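Local coordinates for uncharacterized lipoprotein yjhA (Bacillus subtilis, PDB 3CFU) that is of unknown function, being a membrane-associated lipoprotein of which this piece forms the part carrying a DUF4352 domain, at residues F15-V20 / I51-E56; T121-P126 / D145-L150. All blocks are in the same frame, centred on the assembly; numbering follows the deposited sequence.

Contact 1 of 2, residues F15-V20 / I51-E56; sequences FTVNKV and IEVTME
Glu52 faces two residues of the opposite strand at once, Asn18 and Lys19. Glu52 O accepts the N-H of Asn18, with Asn18 N at 2.7 Å, while Glu52 N gives a nearly straight bond to Lys19 O at 3.1 Å (170° at the hydrogen). This doubling is a beta bulge: the antiparallel register slips by one between the Val17-Val53 and Val20-Ile51 pairs. With CG anti to the backbone N (chi1 -178°) and the chain extended beyond it, the carboxylate reaches past Asn18 CB, and Glu52 OE1 lies 3.3 Å from Lys19 CD. Lys19 NZ stays beyond salt-bridge range of OE1, whereas OE2 pairs with Arg91, so the Arg91 bridge probably does more to fix the carboxylate. Strands 13-23 and 47-57 are the inner pair of a four-stranded antiparallel sheet, which packs against a three-stranded one in a beta sandwich, consistent with the immunoglobulin-like fold of the MPT63 relatives. On the side facing that second sheet, Phe15 swings its ring across the neighbouring strand. CG is anti to the backbone N (chi1 176°); Phe15 CE1 comes to 3.7 Å from Val53 CB, and Met55 CG, of a selenomethionine, meets the ring edge in plane, 4.0 Å from Phe15 CD1. Tyr124 of the other sheet stacks on this ring. Thr54 lies on the reverse side, beside Thr16 and pointing the same way, Thr54 CB 3.5 Å from Thr16 CG2. Two backbone bonds join this pair, the shorter from Thr54 N to Thr16 O at 2.8 Å, and Thr54 OG1 is hydrogen-bonded to Thr105 OG1 on strand 103-112.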
ATOM      1  N   PHE A  15      10.004   2.288  -4.676  1.00 32.48           N
ATOM      2  CA  PHE A  15       8.638   1.826  -4.543  1.00 31.54           C
ATOM      3  C   PHE A  15       7.853   1.847  -5.839  1.00 30.26           C
ATOM      4  O   PHE A  15       8.016   2.749  -6.662  1.00 29.60           O
ATOM      5  CB  PHE A  15       7.916   2.712  -3.527  1.00 29.53           C
ATOM      6  CG  PHE A  15       6.467   2.399  -3.376  1.00 29.68           C
ATOM      7  CD1 PHE A  15       6.060   1.321  -2.610  1.00 25.94           C
ATOM      8  CD2 PHE A  15       5.509   3.161  -4.029  1.00 28.51           C
ATOM      9  CE1 PHE A  15       4.729   1.003  -2.491  1.00 26.77           C
ATOM     10  CE2 PHE A  15       4.173   2.854  -3.917  1.00 26.50           C
ATOM     11  CZ  PHE A  15       3.779   1.765  -3.146  1.00 29.78           C
ATOM     12  N   THR A  16       6.968   0.878  -6.011  1.00 32.89           N
ATOM     13  CA  THR A  16       6.187   0.856  -7.227  1.00 37.98           C
ATOM     14  C   THR A  16       4.810   0.237  -7.070  1.00 37.11           C
ATOM     15  O   THR A  16       4.622  -0.712  -6.307  1.00 39.53           O
ATOM     16  CB  THR A  16       6.959   0.111  -8.373  1.00 37.80           C
ATOM     17  OG1 THR A  16       6.060  -0.197  -9.448  1.00 47.06           O
ATOM     18  CG2 THR A  16       7.573  -1.157  -7.868  1.00 33.93           C
ATOM     19  N   VAL A  17       3.842   0.821  -7.769  1.00 41.99           N
ATOM     20  CA  VAL A  17       2.489   0.290  -7.779  1.00 42.87           C
ATOM     21  C   VAL A  17       2.462  -0.487  -9.099  1.00 46.26           C
ATOM     22  O   VAL A  17       2.563   0.104 -10.177  1.00 45.59           O
ATOM     23  CB  VAL A  17       1.413   1.401  -7.808  1.00 41.50           C
ATOM     24  CG1 VAL A  17       0.029   0.763  -7.801  1.00 40.53           C
ATOM     25  CG2 VAL A  17       1.566   2.324  -6.607  1.00 41.53           C
ATOM     26  N   ASN A  18       2.351  -1.809  -9.011  1.00 49.28           N
ATOM     27  CA  ASN A  18       2.348  -2.665 -10.198  1.00 51.17           C
ATOM     28  C   ASN A  18       1.057  -2.587 -11.004  1.00 53.84           C
ATOM     29  O   ASN A  18       1.027  -1.966 -12.066  1.00 54.22           O
ATOM     30  CB  ASN A  18       2.627  -4.108  -9.784  1.00 50.36           C
ATOM     31  CG  ASN A  18       3.984  -4.267  -9.122  1.00 52.77           C
ATOM     32  OD1 ASN A  18       4.179  -5.141  -8.271  1.00 56.10           O
ATOM     33  ND2 ASN A  18       4.932  -3.427  -9.516  1.00 49.28           N
ATOM     34  N   LYS A  19      -0.004  -3.218 -10.511  1.00 56.65           N
ATOM     35  CA  LYS A  19      -1.282  -3.188 -11.211  1.00 57.06           C
ATOM     36  C   LYS A  19      -2.444  -2.958 -10.267  1.00 57.12           C
ATOM     37  O   LYS A  19      -2.294  -3.017  -9.043  1.00 55.15           O
ATOM     38  CB  LYS A  19      -1.562  -4.516 -11.930  1.00 58.88           C
ATOM     39  CG  LYS A  19      -0.354  -5.381 -12.198  1.00 64.29           C
ATOM     40  CD  LYS A  19      -0.311  -6.576 -11.261  1.00 67.99           C
ATOM     41  CE  LYS A  19      -1.391  -7.594 -11.596  1.00 62.34           C
ATOM     42  NZ  LYS A  19      -1.381  -8.707 -10.611  1.00 67.87           N
ATOM     43  N   VAL A  20      -3.605  -2.685 -10.857  1.00 56.68           N
ATOM     44  CA  VAL A  20      -4.822  -2.528 -10.086  1.00 55.70           C
ATOM     45  C   VAL A  20      -5.892  -3.426 -10.703  1.00 58.27           C
ATOM     46  O   VAL A  20      -6.452  -3.120 -11.756  1.00 59.41           O
ATOM     47  CB  VAL A  20      -5.377  -1.088 -10.065  1.00 53.71           C
ATOM     48  CG1 VAL A  20      -6.659  -1.062  -9.227  1.00 50.96           C
ATOM     49  CG2 VAL A  20      -4.361  -0.135  -9.473  1.00 54.80           C
ATOM     50  N   ILE A  51      -4.656  -3.478  -5.300  1.00 48.72           N
ATOM     51  CA  ILE A  51      -3.409  -2.855  -5.712  1.00 47.07           C
ATOM     52  C   ILE A  51      -2.218  -3.700  -5.298  1.00 46.58           C
ATOM     53  O   ILE A  51      -2.082  -4.070  -4.130  1.00 47.29           O
ATOM     54  CB  ILE A  51      -3.264  -1.445  -5.092  1.00 46.42           C
ATOM     55  CG1 ILE A  51      -4.436  -0.563  -5.536  1.00 44.78           C
ATOM     56  CG2 ILE A  51      -1.953  -0.815  -5.527  1.00 45.46           C
ATOM     57  CD1 ILE A  51      -4.599   0.707  -4.738  1.00 45.13           C
ATOM     58  N   GLU A  52      -1.376  -4.032  -6.273  1.00 46.26           N
ATOM     59  CA  GLU A  52      -0.172  -4.804  -6.009  1.00 45.37           C
ATOM     60  C   GLU A  52       0.960  -3.791  -6.032  1.00 45.02           C
ATOM     61  O   GLU A  52       1.064  -2.990  -6.966  1.00 45.62           O
ATOM     62  CB  GLU A  52       0.064  -5.871  -7.084  1.00 43.61           C
ATOM     63  CG  GLU A  52       1.290  -6.718  -6.809  1.00 48.88           C
ATOM     64  CD  GLU A  52       1.589  -7.707  -7.915  1.00 64.19           C
ATOM     65  OE1 GLU A  52       1.997  -7.273  -9.014  1.00 67.11           O
ATOM     66  OE2 GLU A  52       1.412  -8.924  -7.684  1.00 71.97           O
ATOM     67  N   VAL A  53       1.793  -3.820  -4.995  1.00 44.70           N
ATOM     68  CA  VAL A  53       2.920  -2.897  -4.883  1.00 41.35           C
ATOM     69  C   VAL A  53       4.209  -3.656  -4.559  1.00 42.80           C
ATOM     70  O   VAL A  53       4.175  -4.812  -4.129  1.00 38.40           O
ATOM     71  CB  VAL A  53       2.661  -1.816  -3.773  1.00 42.38           C
ATOM     72  CG1 VAL A  53       1.375  -1.054  -4.064  1.00 39.01           C
ATOM     73  CG2 VAL A  53       2.564  -2.465  -2.405  1.00 41.19           C
ATOM     74  N   THR A  54       5.346  -2.998  -4.775  1.00 42.88           N
ATOM     75  CA  THR A  54       6.644  -3.594  -4.505  1.00 42.77           C
ATOM     76  C   THR A  54       7.522  -2.599  -3.770  1.00 39.88           C
ATOM     77  O   THR A  54       7.553  -1.422  -4.114  1.00 37.29           O
ATOM     78  CB  THR A  54       7.382  -3.991  -5.809  1.00 45.03           C
ATOM     79  OG1 THR A  54       6.710  -5.097  -6.421  1.00 52.36           O
ATOM     80  CG2 THR A  54       8.838  -4.383  -5.512  1.00 40.29           C
HETATM   81  N   MSE A  55       8.225  -3.091  -2.754  1.00 39.07           N
HETATM   82  CA  MSE A  55       9.145  -2.289  -1.962  1.00 38.73           C
HETATM   83  C   MSE A  55      10.542  -2.879  -2.085  1.00 37.12           C
HETATM   84  O   MSE A  55      10.742  -4.077  -1.877  1.00 36.26           O
HETATM   85  CB  MSE A  55       8.762  -2.288  -0.475  1.00 37.35           C
HETATM   86  CG  MSE A  55       7.581  -1.413  -0.132  1.00 45.15           C
HETATM   87 SE   MSE A  55       7.061  -1.467   1.739  1.00 57.00          SE
HETATM   88  CE  MSE A  55       8.624  -0.677   2.559  1.00 26.63           C
ATOM     89  N   GLU A  56      11.509  -2.036  -2.422  1.00 36.02           N
ATOM     90  CA  GLU A  56      12.879  -2.492  -2.533  1.00 35.22           C
ATOM     91  C   GLU A  56      13.756  -1.718  -1.568  1.00 36.12           C
ATOM     92  O   GLU A  56      13.862  -0.486  -1.648  1.00 38.58           O
ATOM     93  CB  GLU A  56      13.403  -2.302  -3.957  1.00 35.98           C
ATOM     94  CG  GLU A  56      14.904  -2.536  -4.119  1.00 34.80           C
ATOM     95  CD  GLU A  56      15.353  -2.369  -5.571  1.00 51.27           C
ATOM     96  OE1 GLU A  56      14.466  -2.288  -6.451  1.00 55.03           O
ATOM     97  OE2 GLU A  56      16.578  -2.324  -5.835  1.00 43.47           O
TER

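Contact 2 of 2, residues T121-P126 / D145-L150; sequences TLVYNP and DYLVKL
Thr121 carries CG2 anti to its backbone N, with OG1 beside that N (chi1 -49°), and Thr121 CG2 lies 3.3 Å from Leu147 CB; Asn125 places CG anti to its backbone N (chi1 -171°), from where the amide N reaches Asp145. Strands 121-124 and 146-149 are antiparallel neighbours in the three-stranded sheet of the sandwich, where 146-149 is an outer strand. Leu122 with Val148 and Tyr124 with Tyr146 form the hydrogen-bonded pairs; of the four bonds, those between Leu122 and Val148 measure 2.8 Å from each N to the facing O. On the face carrying Thr121, Val123 CG2 and Leu147 CD2 meet side by side at 3.4 Å, and Thr121 OG1 rests on the aliphatic Lys149 CD. At the far end Asn125 ND2 donates to Asp145 OD1 at 3.2 Å, approaching from above the carboxylate, whose plane stands 83° to the amide. ND2 also bonds Asp143 OD1, and Asn125 OD1 caps Leu128 N at the start of helix 126-129. An alanine here would probably leave Asp145 OD1 and Asp143 OD1 without their amide mate and Leu128 N without its side-chain cap. On the face bearing the tyrosines, the Tyr146 ring turns its edge to Tyr124 O, which lies in its plane, and to Pro126, whose CD is 3.6 Å from Tyr146 CE1, while Pro126 N sits 4.0 Å above the centre of the Tyr124 ring.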
ATOM      1  N   THR A 121      -5.994   8.027  -5.281  1.00 50.44           N
ATOM      2  CA  THR A 121      -4.556   8.149  -5.194  1.00 47.77           C
ATOM      3  C   THR A 121      -4.037   7.275  -4.062  1.00 45.94           C
ATOM      4  O   THR A 121      -4.557   7.309  -2.949  1.00 41.31           O
ATOM      5  CB  THR A 121      -4.157   9.605  -4.905  1.00 48.90           C
ATOM      6  OG1 THR A 121      -4.850  10.471  -5.811  1.00 54.77           O
ATOM      7  CG2 THR A 121      -2.651   9.795  -5.075  1.00 44.35           C
ATOM      8  N   LEU A 122      -3.023   6.469  -4.352  1.00 45.17           N
ATOM      9  CA  LEU A 122      -2.445   5.642  -3.310  1.00 43.06           C
ATOM     10  C   LEU A 122      -1.362   6.524  -2.707  1.00 40.91           C
ATOM     11  O   LEU A 122      -0.676   7.263  -3.426  1.00 37.67           O
ATOM     12  CB  LEU A 122      -1.833   4.356  -3.870  1.00 44.24           C
ATOM     13  CG  LEU A 122      -1.258   3.473  -2.750  1.00 45.53           C
ATOM     14  CD1 LEU A 122      -2.397   2.915  -1.913  1.00 42.74           C
ATOM     15  CD2 LEU A 122      -0.416   2.353  -3.326  1.00 42.65           C
ATOM     16  N   VAL A 123      -1.242   6.468  -1.384  1.00 38.90           N
ATOM     17  CA  VAL A 123      -0.257   7.258  -0.663  1.00 35.97           C
ATOM     18  C   VAL A 123       0.732   6.307  -0.014  1.00 35.94           C
ATOM     19  O   VAL A 123       0.349   5.271   0.544  1.00 33.23           O
ATOM     20  CB  VAL A 123      -0.908   8.102   0.454  1.00 39.02           C
ATOM     21  CG1 VAL A 123       0.178   8.823   1.245  1.00 35.39           C
ATOM     22  CG2 VAL A 123      -1.923   9.104  -0.146  1.00 38.52           C
ATOM     23  N   TYR A 124       2.007   6.661  -0.085  1.00 34.55           N
ATOM     24  CA  TYR A 124       3.037   5.834   0.499  1.00 33.46           C
ATOM     25  C   TYR A 124       3.991   6.711   1.285  1.00 31.59           C
ATOM     26  O   TYR A 124       4.563   7.646   0.728  1.00 31.89           O
ATOM     27  CB  TYR A 124       3.804   5.089  -0.607  1.00 31.62           C
ATOM     28  CG  TYR A 124       5.044   4.375  -0.126  1.00 28.86           C
ATOM     29  CD1 TYR A 124       4.965   3.404   0.864  1.00 16.43           C
ATOM     30  CD2 TYR A 124       6.300   4.679  -0.650  1.00 32.30           C
ATOM     31  CE1 TYR A 124       6.102   2.751   1.331  1.00 21.19           C
ATOM     32  CE2 TYR A 124       7.447   4.024  -0.195  1.00 31.83           C
ATOM     33  CZ  TYR A 124       7.335   3.059   0.801  1.00 28.54           C
ATOM     34  OH  TYR A 124       8.438   2.394   1.275  1.00 23.92           O
ATOM     35  N   ASN A 125       4.136   6.433   2.580  1.00 28.90           N
ATOM     36  CA  ASN A 125       5.066   7.177   3.421  1.00 30.81           C
ATOM     37  C   ASN A 125       6.087   6.149   3.919  1.00 28.43           C
ATOM     38  O   ASN A 125       5.778   5.301   4.768  1.00 31.82           O
ATOM     39  CB  ASN A 125       4.353   7.844   4.608  1.00 27.49           C
ATOM     40  CG  ASN A 125       5.263   8.812   5.365  1.00 30.99           C
ATOM     41  OD1 ASN A 125       6.366   8.447   5.797  1.00 28.62           O
ATOM     42  ND2 ASN A 125       4.809  10.052   5.520  1.00 38.79           N
ATOM     43  N   PRO A 126       7.318   6.204   3.388  1.00 25.74           N
ATOM     44  CA  PRO A 126       8.389   5.265   3.775  1.00 25.07           C
ATOM     45  C   PRO A 126       8.777   5.286   5.251  1.00 23.56           C
ATOM     46  O   PRO A 126       9.166   4.264   5.808  1.00 24.68           O
ATOM     47  CB  PRO A 126       9.539   5.611   2.821  1.00 22.78           C
ATOM     48  CG  PRO A 126       9.295   7.052   2.467  1.00 25.86           C
ATOM     49  CD  PRO A 126       7.779   7.175   2.383  1.00 25.32           C
ATOM     50  N   ASP A 145       4.983  12.039   2.232  1.00 32.56           N
ATOM     51  CA  ASP A 145       3.953  11.287   1.500  1.00 32.71           C
ATOM     52  C   ASP A 145       4.271  11.254  -0.004  1.00 35.42           C
ATOM     53  O   ASP A 145       4.705  12.254  -0.571  1.00 35.49           O
ATOM     54  CB  ASP A 145       2.567  11.935   1.656  1.00 34.10           C
ATOM     55  CG  ASP A 145       1.963  11.771   3.042  1.00 38.91           C
ATOM     56  OD1 ASP A 145       2.297  10.809   3.760  1.00 50.18           O
ATOM     57  OD2 ASP A 145       1.114  12.613   3.401  1.00 41.18           O
ATOM     58  N   TYR A 146       4.040  10.112  -0.647  1.00 35.21           N
ATOM     59  CA  TYR A 146       4.274   9.958  -2.085  1.00 36.03           C
ATOM     60  C   TYR A 146       2.966   9.504  -2.683  1.00 34.24           C
ATOM     61  O   TYR A 146       2.444   8.457  -2.309  1.00 34.08           O
ATOM     62  CB  TYR A 146       5.358   8.913  -2.372  1.00 30.87           C
ATOM     63  CG  TYR A 146       6.737   9.350  -1.945  1.00 34.20           C
ATOM     64  CD1 TYR A 146       7.177   9.163  -0.638  1.00 27.27           C
ATOM     65  CD2 TYR A 146       7.587   9.998  -2.844  1.00 30.28           C
ATOM     66  CE1 TYR A 146       8.429   9.604  -0.243  1.00 28.93           C
ATOM     67  CE2 TYR A 146       8.837  10.446  -2.462  1.00 30.55           C
ATOM     68  CZ  TYR A 146       9.255  10.249  -1.160  1.00 26.83           C
ATOM     69  OH  TYR A 146      10.504  10.687  -0.793  1.00 35.03           O
ATOM     70  N   LEU A 147       2.437  10.284  -3.615  1.00 34.76           N
ATOM     71  CA  LEU A 147       1.164   9.947  -4.219  1.00 35.41           C
ATOM     72  C   LEU A 147       1.278   9.279  -5.575  1.00 32.86           C
ATOM     73  O   LEU A 147       2.081   9.681  -6.408  1.00 30.18           O
ATOM     74  CB  LEU A 147       0.295  11.206  -4.361  1.00 35.92           C
ATOM     75  CG  LEU A 147       0.057  12.081  -3.127  1.00 36.55           C
ATOM     76  CD1 LEU A 147      -1.259  12.835  -3.276  1.00 38.39           C
ATOM     77  CD2 LEU A 147       0.011  11.228  -1.891  1.00 36.21           C
ATOM     78  N   VAL A 148       0.469   8.244  -5.778  1.00 37.04           N
ATOM     79  CA  VAL A 148       0.417   7.538  -7.050  1.00 39.03           C
ATOM     80  C   VAL A 148      -1.039   7.573  -7.482  1.00 42.77           C
ATOM     81  O   VAL A 148      -1.895   6.958  -6.846  1.00 40.89           O
ATOM     82  CB  VAL A 148       0.841   6.065  -6.944  1.00 38.54           C
ATOM     83  CG1 VAL A 148       1.171   5.543  -8.335  1.00 34.19           C
ATOM     84  CG2 VAL A 148       2.036   5.916  -6.017  1.00 39.88           C
ATOM     85  N   LYS A 149      -1.319   8.313  -8.552  1.00 48.94           N
ATOM     86  CA  LYS A 149      -2.681   8.428  -9.066  1.00 50.84           C
ATOM     87  C   LYS A 149      -3.016   7.125  -9.777  1.00 51.13           C
ATOM     88  O   LYS A 149      -2.197   6.593 -10.525  1.00 51.01           O
ATOM     89  CB  LYS A 149      -2.779   9.594 -10.040  1.00 53.00           C
ATOM     90  CG  LYS A 149      -4.188  10.114 -10.259  1.00 57.43           C
ATOM     91  CD  LYS A 149      -4.589  11.114  -9.190  1.00 64.81           C
ATOM     92  CE  LYS A 149      -5.870  11.836  -9.585  1.00 72.33           C
ATOM     93  NZ  LYS A 149      -6.310  12.809  -8.546  1.00 70.86           N
ATOM     94  N   LEU A 150      -4.218   6.611  -9.546  1.00 53.07           N
ATOM     95  CA  LEU A 150      -4.611   5.352 -10.158  1.00 54.91           C
ATOM     96  C   LEU A 150      -5.474   5.503 -11.419  1.00 59.17           C
ATOM     97  O   LEU A 150      -6.699   5.382 -11.362  1.00 60.52           O
ATOM     98  CB  LEU A 150      -5.342   4.485  -9.123  1.00 51.53           C
ATOM     99  CG  LEU A 150      -4.701   4.358  -7.729  1.00 50.43           C
ATOM    100  CD1 LEU A 150      -5.677   3.665  -6.778  1.00 47.63           C
ATOM    101  CD2 LEU A 150      -3.391   3.574  -7.799  1.00 36.87           C
TER

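From the N terminus, strand 7-10 leads into 13-23, and contact 1 closes the 30-residue excursion that returns along 47-57. The chain then lays down 70-73 in the second sheet and 103-112 at the edge of the first. Contact 2 comes last, closing the 18 residues between 121-126 and 145-150, which take in most of helix 126-129. The two are therefore in series, neither nested nor crossed, with centres about 11 Å apart. Each belongs to one sheet of the sandwich, and their side chains meet across the interface: Val17 CG2 lies 3.7 Å from Val148 CG2, and Ile51 CD1 lies 3.8 Å from Leu150 CD1.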